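Local coordinates for virulence protein vsdE (Salmonella enterica, PDB 5LQ6), which is a cysteine hydrolase effector, related by sequence to the CA clan of papain-like peptidases, that suppresses immune responses and contributes to bacterial virulence, at residues Ile110-Ile115 / Tyr210-Asp215; Asn138-Lys143 / Ala169-Glu174. The protein carries 4 engineered substitutions. All coordinates share one frame; numbering follows the deposited sequence. Where two conformers were deposited one is given.

Contact 1: residues Ile110-Ile115 / Tyr210-Asp215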
ATOM      1  N   ILE A 110      -9.742   5.934  -7.751  1.00 19.33           N
ATOM      2  CA  ILE A 110      -9.284   5.974  -9.138  1.00 18.32           C
ATOM      3  C   ILE A 110      -8.044   5.117  -9.292  1.00 16.76           C
ATOM      4  O   ILE A 110      -7.923   4.314 -10.227  1.00 15.28           O
ATOM      5  CB  ILE A 110      -9.020   7.430  -9.616  1.00 22.02           C
ATOM      6  CG1 ILE A 110     -10.334   8.209  -9.568  1.00 24.87           C
ATOM      7  CG2 ILE A 110      -8.324   7.463 -10.984  1.00 20.46           C
ATOM      8  CD1 ILE A 110     -10.163   9.658 -10.009  1.00 27.18           C
ATOM      9  N   VAL A 111      -7.107   5.223  -8.341  1.00 15.91           N
ATOM     10  CA  VAL A 111      -5.915   4.410  -8.437  1.00 14.41           C
ATOM     11  C   VAL A 111      -6.259   2.925  -8.381  1.00 13.76           C
ATOM     12  O   VAL A 111      -5.719   2.125  -9.159  1.00 13.49           O
ATOM     13  CB  VAL A 111      -4.859   4.786  -7.339  1.00 14.61           C
ATOM     14  CG1 VAL A 111      -3.732   3.781  -7.221  1.00 15.52           C
ATOM     15  CG2 VAL A 111      -4.341   6.206  -7.571  1.00 17.65           C
ATOM     16  N   ASP A 112      -7.152   2.526  -7.488  1.00 14.49           N
ATOM     17  CA  ASP A 112      -7.513   1.148  -7.365  1.00 13.70           C
ATOM     18  C   ASP A 112      -8.242   0.639  -8.639  1.00 12.29           C
ATOM     19  O   ASP A 112      -8.004  -0.465  -9.102  1.00 13.81           O
ATOM     20  CB  ASP A 112      -8.458   0.916  -6.164  1.00 14.75           C
ATOM     21  CG  ASP A 112      -7.758   0.861  -4.840  1.00 19.79           C
ATOM     22  OD1 ASP A 112      -6.474   0.908  -4.744  1.00 20.76           O
ATOM     23  OD2 ASP A 112      -8.542   0.716  -3.824  1.00 22.06           O
ATOM     24  N   LYS A 113      -9.133   1.478  -9.176  1.00 13.32           N
ATOM     25  CA  LYS A 113      -9.848   1.096 -10.384  1.00 13.97           C
ATOM     26  C   LYS A 113      -8.862   0.817 -11.528  1.00 13.67           C
ATOM     27  O   LYS A 113      -9.026  -0.129 -12.282  1.00 13.50           O
ATOM     28  CB  LYS A 113     -10.858   2.167 -10.760  1.00 16.03           C
ATOM     29  CG  LYS A 113     -12.127   2.085  -9.948  1.00 17.64           C
ATOM     30  CD  LYS A 113     -13.118   3.197 -10.257  1.00 20.81           C
ATOM     31  CE  LYS A 113     -14.297   3.074  -9.326  1.00 28.19           C
ATOM     32  NZ  LYS A 113     -15.337   4.066  -9.698  1.00 29.60           N
ATOM     33  N   ILE A 114      -7.815   1.639 -11.629  1.00 12.89           N
ATOM     34  CA  ILE A 114      -6.831   1.433 -12.712  0.57 14.29           C
ATOM     35  C   ILE A 114      -5.972   0.188 -12.456  1.00 14.25           C
ATOM     36  O   ILE A 114      -5.837  -0.643 -13.308  1.00 14.38           O
ATOM     37  CB  ILE A 114      -5.935   2.667 -12.865  0.57 14.30           C
ATOM     38  CG1 ILE A 114      -6.802   3.849 -13.326  0.57 15.91           C
ATOM     39  CG2 ILE A 114      -4.746   2.362 -13.787  0.57 16.03           C
ATOM     40  CD1 ILE A 114      -6.033   5.137 -13.421  0.57 15.76           C
ATOM     41  N   ILE A 115      -5.380   0.087 -11.258  1.00 13.25           N
ATOM     42  CA  ILE A 115      -4.412  -0.986 -11.008  0.51 13.79           C
ATOM     43  C   ILE A 115      -5.078  -2.332 -10.780  1.00 13.85           C
ATOM     44  O   ILE A 115      -4.629  -3.334 -11.278  1.00 15.92           O
ATOM     45  CB  ILE A 115      -3.462  -0.594  -9.863  0.51 13.97           C
ATOM     46  CG1 ILE A 115      -2.492   0.463 -10.385  0.51 15.29           C
ATOM     47  CG2 ILE A 115      -2.699  -1.816  -9.348  0.51 14.45           C
ATOM     48  CD1 ILE A 115      -1.602   1.067  -9.330  0.51 15.04           C
ATOM     49  N   TYR A 210      -7.580   3.006   8.007  1.00 14.76           N
ATOM     50  CA  TYR A 210      -8.351   2.019   7.263  1.00 15.72           C
ATOM     51  C   TYR A 210      -7.408   1.056   6.615  1.00 17.31           C
ATOM     52  O   TYR A 210      -6.322   1.438   6.267  1.00 16.51           O
ATOM     53  CB  TYR A 210      -9.174   2.667   6.150  1.00 17.56           C
ATOM     54  CG  TYR A 210     -10.188   3.649   6.630  1.00 21.21           C
ATOM     55  CD1 TYR A 210      -9.836   4.943   6.922  1.00 23.17           C
ATOM     56  CD2 TYR A 210     -11.464   3.245   6.854  1.00 23.42           C
ATOM     57  CE1 TYR A 210     -10.765   5.867   7.404  1.00 28.02           C
ATOM     58  CE2 TYR A 210     -12.421   4.164   7.318  1.00 25.70           C
ATOM     59  CZ  TYR A 210     -12.045   5.445   7.604  1.00 26.86           C
ATOM     60  OH  TYR A 210     -13.002   6.336   8.074  1.00 35.21           O
ATOM     61  N   VAL A 211      -7.818  -0.207   6.515  1.00 15.50           N
ATOM     62  CA  VAL A 211      -7.038  -1.259   5.901  0.74 15.63           C
ATOM     63  C   VAL A 211      -7.795  -1.773   4.698  1.00 15.11           C
ATOM     64  O   VAL A 211      -9.001  -1.964   4.778  1.00 15.95           O
ATOM     65  CB  VAL A 211      -6.835  -2.400   6.918  0.74 15.85           C
ATOM     66  CG1 VAL A 211      -5.904  -3.483   6.389  0.74 17.41           C
ATOM     67  CG2 VAL A 211      -6.294  -1.836   8.247  0.74 17.23           C
ATOM     68  N   ARG A 212      -7.129  -1.965   3.566  1.00 13.88           N
ATOM     69  CA  ARG A 212      -7.763  -2.572   2.403  1.00 14.77           C
ATOM     70  C   ARG A 212      -6.785  -3.554   1.749  1.00 13.54           C
ATOM     71  O   ARG A 212      -5.579  -3.492   1.981  1.00 14.03           O
ATOM     72  CB  ARG A 212      -8.275  -1.547   1.408  1.00 14.13           C
ATOM     73  CG  ARG A 212      -7.234  -0.778   0.636  1.00 15.38           C
ATOM     74  CD  ARG A 212      -7.917   0.410  -0.093  1.00 16.12           C
ATOM     75  NE  ARG A 212      -7.168   0.888  -1.268  1.00 17.54           N
ATOM     76  CZ  ARG A 212      -6.136   1.734  -1.234  1.00 17.79           C
ATOM     77  NH1 ARG A 212      -5.709   2.272  -0.119  1.00 17.53           N
ATOM     78  NH2 ARG A 212      -5.552   2.086  -2.372  1.00 18.38           N
ATOM     79  N   ALA A 213      -7.309  -4.435   0.928  1.00 13.86           N
ATOM     80  CA  ALA A 213      -6.505  -5.445   0.273  1.00 12.94           C
ATOM     81  C   ALA A 213      -7.176  -6.009  -0.951  1.00 15.37           C
ATOM     82  O   ALA A 213      -8.425  -6.101  -0.983  1.00 18.65           O
ATOM     83  CB  ALA A 213      -6.156  -6.537   1.218  1.00 15.67           C
ATOM     84  N   TYR A 214      -6.372  -6.375  -1.913  1.00 16.22           N
ATOM     85  CA  TYR A 214      -6.836  -6.979  -3.154  1.00 19.53           C
ATOM     86  C   TYR A 214      -7.084  -8.439  -2.925  1.00 22.46           C
ATOM     87  O   TYR A 214      -6.236  -9.111  -2.394  1.00 25.29           O
ATOM     88  CB  TYR A 214      -5.749  -6.803  -4.246  1.00 19.60           C
ATOM     89  CG  TYR A 214      -6.052  -7.433  -5.578  1.00 22.99           C
ATOM     90  CD1 TYR A 214      -7.209  -7.114  -6.276  1.00 23.64           C
ATOM     91  CD2 TYR A 214      -5.161  -8.325  -6.148  1.00 25.25           C
ATOM     92  CE1 TYR A 214      -7.469  -7.676  -7.524  1.00 25.67           C
ATOM     93  CE2 TYR A 214      -5.417  -8.896  -7.387  1.00 30.58           C
ATOM     94  CZ  TYR A 214      -6.580  -8.577  -8.054  1.00 30.30           C
ATOM     95  OH  TYR A 214      -6.821  -9.190  -9.283  1.00 34.16           O
ATOM     96  N   ASP A 215      -8.251  -8.890  -3.379  1.00 28.03           N
ATOM     97  CA  ASP A 215      -8.665 -10.276  -3.366  1.00 37.77           C
ATOM     98  C   ASP A 215      -9.174 -10.626  -4.780  1.00 34.73           C
ATOM     99  O   ASP A 215      -8.469 -11.328  -5.494  1.00 40.04           O
ATOM    100  CB  ASP A 215      -9.771 -10.447  -2.335  1.00 42.49           C
ATOM    101  CG  ASP A 215     -10.225 -11.880  -2.200  1.00 52.51           C
ATOM    102  OD1 ASP A 215      -9.834 -12.726  -3.041  1.00 55.52           O
ATOM    103  OD2 ASP A 215     -10.981 -12.161  -1.242  1.00 53.79           O
TER
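D112 on helix 108-116 and R212 on strand 209-212 meet across a wide backbone gap, their CA atoms 10.5 Å apart; the nearest CA pair, D112 and Y214, is 9.2 Å apart. The extended side chain of R212 covers most of the distance, and the short D112 meets it from the opposite direction. The contact is a bidentate salt bridge. R212 presents the side of its guanidinium, with NE and NH2 each taking one carboxylate oxygen. The bond from R212 NH2 to D112 OD1 is 2.8 Å long and nearly straight, and OD1 lies in the guanidinium plane. The bond from R212 NE to D112 OD2 is 2.9 Å long and more bent, at 151° about the hydrogen. The two flat groups are turned 38° apart. R212 CG sits between the backbone N and the carbonyl carbon (chi1 70°), and from there the chain runs extended to NE, across to the helix. Both residues are buried and have further partners. The backbone N-H of L120 also binds D112 OD2, while D166 forms a salt bridge with R212 NH1. The two acids probably offset the buried positive charge of R212, and bonds on both sides of the guanidinium should limit its rotation. Helix 108-116 packs on helix 76-89 through V111 and I115 and on helix 29-38 through V111 and I114. On the strand side, R212 pairs through its backbone with I149 of strand 147-157. The buried charge pair thus joins this helical layer to the sheet, consistent with a papain-like, two-part fold.

Contact 2: residues Asn138-Lys143 / Ala169-Glu174. Engineered in segment 169-174: S173 (natural residue Cys).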
ATOM      1  N   ASN A 138      -4.995 -10.593  13.358  1.00 15.59           N
ATOM      2  CA  ASN A 138      -6.210 -11.420  13.433  0.63 17.80           C
ATOM      3  C   ASN A 138      -6.639 -11.955  12.085  1.00 17.99           C
ATOM      4  O   ASN A 138      -7.005 -13.157  11.949  1.00 18.26           O
ATOM      5  CB  ASN A 138      -7.331 -10.658  14.100  0.63 20.78           C
ATOM      6  CG  ASN A 138      -8.540 -11.546  14.415  0.63 23.67           C
ATOM      7  OD1 ASN A 138      -8.424 -12.535  15.134  0.63 27.51           O
ATOM      8  ND2 ASN A 138      -9.663 -11.230  13.828  0.63 27.40           N
ATOM      9  N   ARG A 139      -6.645 -11.111  11.072  1.00 16.18           N
ATOM     10  CA  ARG A 139      -6.955 -11.563   9.744  1.00 16.37           C
ATOM     11  C   ARG A 139      -5.971 -12.661   9.281  1.00 15.58           C
ATOM     12  O   ARG A 139      -6.373 -13.661   8.623  1.00 17.07           O
ATOM     13  CB  ARG A 139      -6.994 -10.434   8.718  1.00 20.44           C
ATOM     14  CG  ARG A 139      -8.120  -9.446   8.902  1.00 27.73           C
ATOM     15  CD  ARG A 139      -8.142  -8.481   7.737  1.00 37.21           C
ATOM     16  NE  ARG A 139      -8.897  -7.257   8.017  1.00 46.45           N
ATOM     17  CZ  ARG A 139      -9.305  -6.396   7.082  1.00 45.86           C
ATOM     18  NH1 ARG A 139      -9.091  -6.619   5.782  1.00 44.41           N
ATOM     19  NH2 ARG A 139      -9.970  -5.321   7.449  1.00 52.28           N
ATOM     20  N   TYR A 140      -4.701 -12.528   9.630  1.00 14.02           N
ATOM     21  CA  TYR A 140      -3.750 -13.545   9.268  1.00 13.59           C
ATOM     22  C   TYR A 140      -4.024 -14.845  10.037  1.00 13.52           C
ATOM     23  O   TYR A 140      -3.920 -15.921   9.452  1.00 13.82           O
ATOM     24  CB  TYR A 140      -2.315 -13.072   9.564  1.00 14.29           C
ATOM     25  CG  TYR A 140      -1.239 -14.027   9.135  1.00 13.01           C
ATOM     26  CD1 TYR A 140      -0.809 -14.115   7.838  1.00 13.30           C
ATOM     27  CD2 TYR A 140      -0.698 -14.903  10.080  1.00 13.47           C
ATOM     28  CE1 TYR A 140       0.150 -15.033   7.452  1.00 14.82           C
ATOM     29  CE2 TYR A 140       0.269 -15.770   9.702  1.00 13.82           C
ATOM     30  CZ  TYR A 140       0.664 -15.867   8.409  1.00 14.41           C
ATOM     31  OH  TYR A 140       1.656 -16.749   8.038  1.00 18.75           O
ATOM     32  N   ASP A 141      -4.318 -14.709  11.309  1.00 13.58           N
ATOM     33  CA  ASP A 141      -4.606 -15.887  12.153  1.00 15.31           C
ATOM     34  C   ASP A 141      -5.764 -16.696  11.606  1.00 18.58           C
ATOM     35  O   ASP A 141      -5.720 -17.932  11.646  1.00 19.17           O
ATOM     36  CB  ASP A 141      -4.862 -15.446  13.561  1.00 19.22           C
ATOM     37  CG  ASP A 141      -4.889 -16.613  14.487  1.00 27.22           C
ATOM     38  OD1 ASP A 141      -3.818 -17.262  14.616  1.00 27.54           O
ATOM     39  OD2 ASP A 141      -5.984 -16.819  15.023  1.00 31.95           O
ATOM     40  N   ILE A 142      -6.786 -16.030  11.081  1.00 16.92           N
ATOM     41  CA  ILE A 142      -8.005 -16.755  10.668  1.00 19.07           C
ATOM     42  C   ILE A 142      -7.974 -17.168   9.230  1.00 19.23           C
ATOM     43  O   ILE A 142      -8.461 -18.263   8.905  1.00 22.41           O
ATOM     44  CB  ILE A 142      -9.259 -15.932  10.993  1.00 21.82           C
ATOM     45  CG1 ILE A 142      -9.380 -15.754  12.496  1.00 26.88           C
ATOM     46  CG2 ILE A 142     -10.516 -16.607  10.418  1.00 26.88           C
ATOM     47  CD1 ILE A 142     -10.213 -14.548  12.853  1.00 31.00           C
ATOM     48  N   LYS A 143      -7.399 -16.347   8.333  1.00 16.57           N
ATOM     49  CA  LYS A 143      -7.463 -16.525   6.915  1.00 19.31           C
ATOM     50  C   LYS A 143      -6.149 -16.525   6.186  1.00 16.21           C
ATOM     51  O   LYS A 143      -6.089 -16.712   4.957  1.00 18.77           O
ATOM     52  CB  LYS A 143      -8.367 -15.437   6.274  1.00 22.94           C
ATOM     53  CG  LYS A 143      -9.789 -15.342   6.816  1.00 30.00           C
ATOM     54  CD  LYS A 143     -10.566 -16.567   6.381  1.00 39.32           C
ATOM     55  CE  LYS A 143     -12.073 -16.380   6.581  1.00 43.37           C
ATOM     56  NZ  LYS A 143     -12.768 -17.555   5.978  1.00 49.42           N
ATOM     57  N   ALA A 169       1.428  -2.864   4.772  1.00 10.33           N
ATOM     58  CA  ALA A 169       1.740  -3.723   5.901  1.00 11.48           C
ATOM     59  C   ALA A 169       1.732  -5.170   5.367  1.00 12.55           C
ATOM     60  O   ALA A 169       0.814  -5.566   4.631  1.00 12.45           O
ATOM     61  CB  ALA A 169       0.751  -3.558   7.013  1.00 13.47           C
ATOM     62  N   VAL A 170       2.746  -5.948   5.743  1.00 11.74           N
ATOM     63  CA  VAL A 170       2.839  -7.342   5.376  1.00 13.03           C
ATOM     64  C   VAL A 170       3.194  -8.164   6.593  1.00 12.49           C
ATOM     65  O   VAL A 170       4.072  -7.797   7.361  1.00 14.63           O
ATOM     66  CB  VAL A 170       3.863  -7.579   4.264  1.00 14.77           C
ATOM     67  CG1 VAL A 170       4.052  -9.046   3.897  1.00 17.73           C
ATOM     68  CG2 VAL A 170       3.494  -6.828   2.977  1.00 15.84           C
ATOM     69  N   VAL A 171       2.518  -9.281   6.746  1.00 11.20           N
ATOM     70  CA  VAL A 171       2.858 -10.253   7.820  1.00 11.35           C
ATOM     71  C   VAL A 171       4.008 -11.118   7.361  1.00 11.08           C
ATOM     72  O   VAL A 171       3.969 -11.736   6.271  1.00 13.60           O
ATOM     73  CB  VAL A 171       1.630 -11.117   8.174  1.00 10.57           C
ATOM     74  CG1 VAL A 171       1.998 -12.155   9.223  1.00 12.13           C
ATOM     75  CG2 VAL A 171       0.461 -10.275   8.623  1.00 11.90           C
ATOM     76  N   ILE A 172       5.051 -11.119   8.168  1.00 11.73           N
ATOM     77  CA  ILE A 172       6.277 -11.883   7.916  0.53 12.55           C
ATOM     78  C   ILE A 172       6.304 -13.067   8.861  1.00 12.59           C
ATOM     79  O   ILE A 172       6.157 -12.888  10.058  1.00 12.54           O
ATOM     80  CB  ILE A 172       7.550 -11.040   8.108  0.53 13.93           C
ATOM     81  CG1 ILE A 172       7.508  -9.804   7.202  0.53 14.86           C
ATOM     82  CG2 ILE A 172       8.798 -11.907   7.852  0.53 14.67           C
ATOM     83  CD1 ILE A 172       8.745  -8.929   7.284  0.53 15.40           C
ATOM     84  N   SER A 173       6.517 -14.251   8.274  1.00 14.08           N
ATOM     85  CA  SER A 173       6.641 -15.494   9.039  0.63 16.20           C
ATOM     86  C   SER A 173       8.033 -16.079   8.869  1.00 16.92           C
ATOM     87  O   SER A 173       8.341 -16.650   7.812  1.00 21.16           O
ATOM     88  CB  SER A 173       5.554 -16.465   8.569  0.63 18.36           C
ATOM     89  OG  SER A 173       4.295 -15.961   8.926  0.63 21.43           O
ATOM     90  N   GLU A 174       8.869 -15.895   9.878  1.00 15.01           N
ATOM     91  CA  GLU A 174      10.250 -16.383   9.930  1.00 16.20           C
ATOM     92  C   GLU A 174      10.255 -17.697  10.683  1.00 16.76           C
ATOM     93  O   GLU A 174       9.426 -17.962  11.514  1.00 15.94           O
ATOM     94  CB  GLU A 174      11.172 -15.348  10.622  1.00 17.41           C
ATOM     95  CG  GLU A 174      11.416 -14.096   9.755  1.00 19.44           C
ATOM     96  CD  GLU A 174      12.090 -12.915  10.480  1.00 19.74           C
ATOM     97  OE1 GLU A 174      12.486 -13.037  11.670  1.00 24.60           O
ATOM     98  OE2 GLU A 174      12.285 -11.818   9.834  1.00 22.39           O
TER
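Y140, near the end of helix 129-143, lays its ring over V171 of strand 163-172 and turns its hydroxyl to S173, just beyond that strand. The packed part is the ring face. V171 CG1 stands 3.6 Å from the centroid of the Y140 ring and only 8° off its normal, a well-centred CH-pi contact. The other methyl, V171 CG2, lies alongside the root of the tyrosine, 4.1 Å from Y140 CB. With CG anti to the backbone N (chi1 -176°), Y140 projects its ring from the helix toward the strand. V171 is buried beneath it.

The hydroxyl end is looser. Here Y140 and S173 are both partly exposed, and a single hydrogen bond joins them: S173 OG donates to Y140 OH at 2.9 Å. S173 is an engineered residue, a cysteine in the natural sequence, and it was modelled in two conformers. The bond is therefore described for this engineered serine, in the conformer given, and not for the natural cysteine. P179 touches both side chains from a neighbouring loop, and S173 O accepts a bond from N52.

No charged group takes part across this contact. The last turns of helix 129-143 sit on strand 163-172 mainly through dispersion between methyl and ring, with one neutral hydroxyl pair at the partly exposed end, so pH should affect this contact little.

How the contacts relate
The two contacts have centres about 19 Å apart and do not touch, although their nearest atoms come within about 4 Å. Along the chain the order is 110-115, 138-143, 169-174, 210-215, so contact 2 is nested inside the loop closed by contact 1. Both reach the same antiparallel sheet, where strand 147-157 separates strand 163-172 from strand 209-212. R212 and V171 point to opposite sides of this sheet. Contact 1 thus joins one face to helix 108-116 by buried charge, whereas contact 2 seats helix 129-143 on the other by apolar packing. Together they place successive helices on either side of the sheet.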